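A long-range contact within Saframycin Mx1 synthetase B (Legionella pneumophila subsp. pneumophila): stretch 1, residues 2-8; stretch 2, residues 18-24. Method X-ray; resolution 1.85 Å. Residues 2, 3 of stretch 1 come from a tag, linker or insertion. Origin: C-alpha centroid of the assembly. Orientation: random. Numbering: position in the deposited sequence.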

ATOM      1  N   SER A   2      11.409  17.015  11.458  1.00 38.06           N
ATOM      2  CA  SER A   2      12.389  16.015  11.868  1.00 35.03           C
ATOM      3  C   SER A   2      13.423  16.633  12.784  1.00 40.76           C
ATOM      4  O   SER A   2      13.109  17.065  13.902  1.00 43.85           O
ATOM      5  CB  SER A   2      13.102  15.425  10.648  1.00 28.48           C
ATOM      6  OG  SER A   2      13.814  16.436   9.947  1.00 34.82           O
ATOM      7  N   LEU A   3      14.657  16.680  12.287  1.00 39.69           N
ATOM      8  CA  LEU A   3      15.811  16.983  13.105  1.00 38.43           C
ATOM      9  C   LEU A   3      15.944  18.490  13.368  1.00 37.10           C
ATOM     10  O   LEU A   3      15.617  18.946  14.455  1.00 38.91           O
ATOM     11  CB  LEU A   3      17.079  16.379  12.478  1.00 38.41           C
ATOM     12  CG  LEU A   3      18.342  16.228  13.331  1.00 42.67           C
ATOM     13  CD1 LEU A   3      19.142  14.996  12.899  1.00 45.50           C
ATOM     14  CD2 LEU A   3      19.217  17.479  13.273  1.00 43.96           C
ATOM     15  N   LYS A   4      16.391  19.266  12.384  1.00 37.05           N
ATOM     16  CA  LYS A   4      16.729  20.669  12.648  1.00 36.54           C
ATOM     17  C   LYS A   4      15.526  21.545  13.012  1.00 34.98           C
ATOM     18  O   LYS A   4      14.430  21.386  12.464  1.00 32.17           O
ATOM     19  CB  LYS A   4      17.528  21.271  11.493  1.00 38.65           C
ATOM     20  CG  LYS A   4      18.921  20.677  11.352  1.00 40.88           C
ATOM     21  CD  LYS A   4      19.887  21.321  12.339  1.00 46.93           C
ATOM     22  CE  LYS A   4      21.072  20.413  12.637  1.00 48.72           C
ATOM     23  NZ  LYS A   4      21.437  19.576  11.456  1.00 48.75           N
ATOM     24  N   LYS A   5      15.734  22.476  13.940  1.00 33.83           N
ATOM     25  CA  LYS A   5      14.614  23.228  14.506  1.00 34.97           C
ATOM     26  C   LYS A   5      13.871  24.070  13.482  1.00 32.25           C
ATOM     27  O   LYS A   5      12.647  24.173  13.523  1.00 29.40           O
ATOM     28  CB  LYS A   5      15.065  24.101  15.683  1.00 38.71           C
ATOM     29  CG  LYS A   5      15.440  23.302  16.928  1.00 45.00           C
ATOM     30  CD  LYS A   5      14.333  22.319  17.340  1.00 43.01           C
ATOM     31  CE  LYS A   5      13.066  23.046  17.791  1.00 43.80           C
ATOM     32  NZ  LYS A   5      12.235  22.207  18.703  1.00 45.09           N
ATOM     33  N   GLU A   6      14.614  24.673  12.565  1.00 32.39           N
ATOM     34  CA  GLU A   6      14.013  25.512  11.534  1.00 31.68           C
ATOM     35  C   GLU A   6      12.969  24.717  10.710  1.00 28.72           C
ATOM     36  O   GLU A   6      11.909  25.241  10.336  1.00 26.56           O
ATOM     37  CB  GLU A   6      15.132  26.094  10.654  1.00 31.34           C
ATOM     38  CG  GLU A   6      14.876  27.494  10.073  1.00 38.28           C
ATOM     39  CD  GLU A   6      16.159  28.170   9.561  1.00 41.32           C
ATOM     40  OE1 GLU A   6      17.153  28.232  10.339  1.00 44.30           O
ATOM     41  OE2 GLU A   6      16.181  28.647   8.384  1.00 40.51           O
ATOM     42  N   TYR A   7      13.245  23.440  10.454  1.00 26.23           N
ATOM     43  CA  TYR A   7      12.274  22.613   9.734  1.00 26.17           C
ATOM     44  C   TYR A   7      11.066  22.202  10.596  1.00 27.27           C
ATOM     45  O   TYR A   7       9.921  22.113  10.103  1.00 25.59           O
ATOM     46  CB  TYR A   7      12.953  21.372   9.133  1.00 22.72           C
ATOM     47  CG  TYR A   7      14.100  21.714   8.208  1.00 23.39           C
ATOM     48  CD1 TYR A   7      13.890  22.492   7.077  1.00 21.27           C
ATOM     49  CD2 TYR A   7      15.395  21.275   8.474  1.00 24.48           C
ATOM     50  CE1 TYR A   7      14.923  22.818   6.231  1.00 19.43           C
ATOM     51  CE2 TYR A   7      16.440  21.603   7.631  1.00 22.56           C
ATOM     52  CZ  TYR A   7      16.190  22.366   6.506  1.00 20.11           C
ATOM     53  OH  TYR A   7      17.197  22.699   5.644  1.00 21.37           O
ATOM     54  N   LEU A   8      11.312  21.946  11.876  1.00 28.70           N
ATOM     55  CA  LEU A   8      10.230  21.593  12.797  1.00 27.11           C
ATOM     56  C   LEU A   8       9.216  22.718  12.902  1.00 27.28           C
ATOM     57  O   LEU A   8       8.034  22.486  13.181  1.00 27.94           O
ATOM     58  CB  LEU A   8      10.791  21.248  14.183  1.00 30.55           C
ATOM     59  CG  LEU A   8      11.518  19.898  14.255  1.00 34.14           C
ATOM     60  CD1 LEU A   8      12.072  19.586  15.660  1.00 33.87           C
ATOM     61  CD2 LEU A   8      10.585  18.793  13.779  1.00 33.41           C
ATOM     62  N   ARG A  18      10.663  24.285   0.531  1.00 14.24           N
ATOM     63  CA  ARG A  18      11.222  25.605   0.195  1.00 17.02           C
ATOM     64  C   ARG A  18      12.516  25.880   0.963  1.00 15.34           C
ATOM     65  O   ARG A  18      13.485  26.368   0.388  1.00 16.55           O
ATOM     66  CB  ARG A  18      10.225  26.739   0.474  1.00 16.89           C
ATOM     67  CG  ARG A  18       9.088  26.859  -0.564  1.00 17.01           C
ATOM     68  CD  ARG A  18       8.134  28.041  -0.273  1.00 17.85           C
ATOM     69  NE  ARG A  18       8.828  29.345  -0.185  1.00 19.93           N
ATOM     70  CZ  ARG A  18       9.046  30.017   0.947  1.00 21.40           C
ATOM     71  NH1 ARG A  18       8.633  29.534   2.119  1.00 22.30           N
ATOM     72  NH2 ARG A  18       9.675  31.197   0.923  1.00 20.43           N
ATOM     73  N   LEU A  19      12.507  25.588   2.261  1.00 15.48           N
ATOM     74  CA  LEU A  19      13.649  25.874   3.123  1.00 17.51           C
ATOM     75  C   LEU A  19      14.823  24.944   2.833  1.00 15.85           C
ATOM     76  O   LEU A  19      15.972  25.377   2.767  1.00 15.97           O
ATOM     77  CB  LEU A  19      13.254  25.797   4.592  1.00 16.44           C
ATOM     78  CG  LEU A  19      14.319  26.298   5.569  1.00 21.90           C
ATOM     79  CD1 LEU A  19      14.674  27.749   5.269  1.00 20.69           C
ATOM     80  CD2 LEU A  19      13.826  26.166   7.022  1.00 22.43           C
ATOM     81  N   ARG A  20      14.539  23.663   2.659  1.00 14.92           N
ATOM     82  CA  ARG A  20      15.590  22.742   2.249  1.00 14.76           C
ATOM     83  C   ARG A  20      16.257  23.166   0.943  1.00 15.78           C
ATOM     84  O   ARG A  20      17.464  23.006   0.793  1.00 16.14           O
ATOM     85  CB  ARG A  20      15.059  21.321   2.137  1.00 14.80           C
ATOM     86  CG  ARG A  20      14.793  20.711   3.513  1.00 16.14           C
ATOM     87  CD  ARG A  20      14.714  19.195   3.496  1.00 15.20           C
ATOM     88  NE  ARG A  20      14.442  18.672   4.830  1.00 14.67           N
ATOM     89  CZ  ARG A  20      15.331  18.522   5.807  1.00 18.49           C
ATOM     90  NH1 ARG A  20      16.614  18.856   5.647  1.00 18.72           N
ATOM     91  NH2 ARG A  20      14.927  18.030   6.970  1.00 18.17           N
ATOM     92  N   ALA A  21      15.461  23.651  -0.004  1.00 14.61           N
ATOM     93  CA  ALA A  21      16.015  24.124  -1.280  1.00 16.81           C
ATOM     94  C   ALA A  21      16.934  25.357  -1.137  1.00 15.92           C
ATOM     95  O   ALA A  21      17.781  25.611  -2.005  1.00 14.41           O
ATOM     96  CB  ALA A  21      14.909  24.378  -2.286  1.00 15.04           C
ATOM     97  N   LEU A  22      16.764  26.107  -0.048  1.00 15.13           N
ATOM     98  CA  LEU A  22      17.677  27.223   0.253  1.00 17.14           C
ATOM     99  C   LEU A  22      18.926  26.783   0.999  1.00 17.19           C
ATOM    100  O   LEU A  22      20.014  27.295   0.734  1.00 17.56           O
ATOM    101  CB  LEU A  22      16.977  28.298   1.080  1.00 15.81           C
ATOM    102  CG  LEU A  22      15.728  28.916   0.497  1.00 16.60           C
ATOM    103  CD1 LEU A  22      15.272  30.027   1.403  1.00 18.61           C
ATOM    104  CD2 LEU A  22      16.003  29.434  -0.932  1.00 18.78           C
ATOM    105  N   HIS A  23      18.770  25.867   1.956  1.00 15.57           N
ATOM    106  CA  HIS A  23      19.893  25.401   2.764  1.00 17.87           C
ATOM    107  C   HIS A  23      20.775  24.443   1.976  1.00 18.37           C
ATOM    108  O   HIS A  23      21.996  24.412   2.158  1.00 17.04           O
ATOM    109  CB  HIS A  23      19.420  24.644   4.013  1.00 19.72           C
ATOM    110  CG  HIS A  23      18.971  25.517   5.145  1.00 22.81           C
ATOM    111  ND1 HIS A  23      18.053  26.534   4.992  1.00 24.40           N
ATOM    112  CD2 HIS A  23      19.264  25.475   6.467  1.00 23.85           C
ATOM    113  CE1 HIS A  23      17.826  27.105   6.161  1.00 21.99           C
ATOM    114  NE2 HIS A  23      18.549  26.481   7.073  1.00 26.55           N
ATOM    115  N   SER A  24      20.154  23.628   1.129  1.00 16.97           N
ATOM    116  CA  SER A  24      20.909  22.582   0.433  1.00 16.20           C
ATOM    117  C   SER A  24      20.343  22.325  -0.960  1.00 17.95           C
ATOM    118  O   SER A  24      19.810  21.253  -1.237  1.00 16.18           O
ATOM    119  CB  SER A  24      20.918  21.295   1.260  1.00 19.80           C
ATOM    120  OG  SER A  24      19.608  20.771   1.394  1.00 17.60           O
TER
HETATM  121  O   HOH W   1      17.111  18.187   9.293  1.00 32.88           O

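Y7 is the centre of this contact. It lies in the short helix of stretch 1, its CA-to-CB bond points toward stretch 2, and 122 Å² of its surface is covered by that stretch. An aromatic ring suits this place because it offers a face to a cation and an edge to H23. The whole interface buries 368 Å², counted over both sides. No direct hydrogen bond crosses between the stretches. Packing, a cation-pi contact and one bridging water hold them together.

The helix of stretch 2 meets the tyrosine with three residues: L19, R20 and H23. The CA atoms nearest each other across the stretches are Y7 CA and L19 CA, 7.5 Å apart. That spacing leaves room for side chains between the backbones.

R20 gives 72 Å² to the contact. Its CA-to-CB bond points sideways, but the end of the chain comes nearer to stretch 1. With chi1 at m and chi2 and chi3 both at t, the side chain is long enough to bring the guanidinium over one face of the Y7 ring. The two groups are stacked, with centres 3.9 Å apart and planes at 25°. R20 CZ lies 3.9 Å from the centroid of the Y7 ring and 15° off the ring normal, so the charge sits over the pi cloud. The closest atoms are Y7 CE2 and R20 NH1, at 3.4 Å. An arginine suits this place because its flat cation can stack while its N-H groups remain free to bond near its plane. R20 NH2 donates to the oxygen of water 1 at 3.2 Å. The same water oxygen accepts a weak hydrogen bond from K4 N at 3.4 Å, and so links the stretches. R20 NE and NH2 also bond elsewhere in the structure. S2, a tag residue, places its OG 3.6 Å from R20 NH2, near the guanidinium plane; this is a contact without a hydrogen bond.

L19 contributes 62 Å². Its CA-to-CB bond points toward stretch 1, and its rotamer is t, p. L19 CG packs against Y7 CE1 at 3.6 Å, an apolar contact. L19 CD2 also meets E6 CG at 3.5 Å. An apolar side chain suits packing against both ring carbon and the aliphatic part of the glutamate.

H23 is the third residue of stretch 2 to touch Y7. The edge of Y7 is directed toward the face of H23, with ring centroids 5.5 Å apart and planes at 55°. The closest pair is Y7 OH and H23 CG, at 3.4 Å. A weak hydrogen bond from H23 ND1 to L19 O, 3.3 Å long, ties the imidazole back to its own helix. E6 suits its place because its carboxylate reaches the edge of this ring while its CG lies against L19. E6 OE2 is 3.2 Å from H23 CE1. E6 OE2 is also 3.5 Å from H23 NE2, but the angle is too poor for a hydrogen bond.

In the whole assembly, Y7 and R20 are buried and L19 is partly exposed. The polar ends of E6 and H23 meet where both residues are exposed.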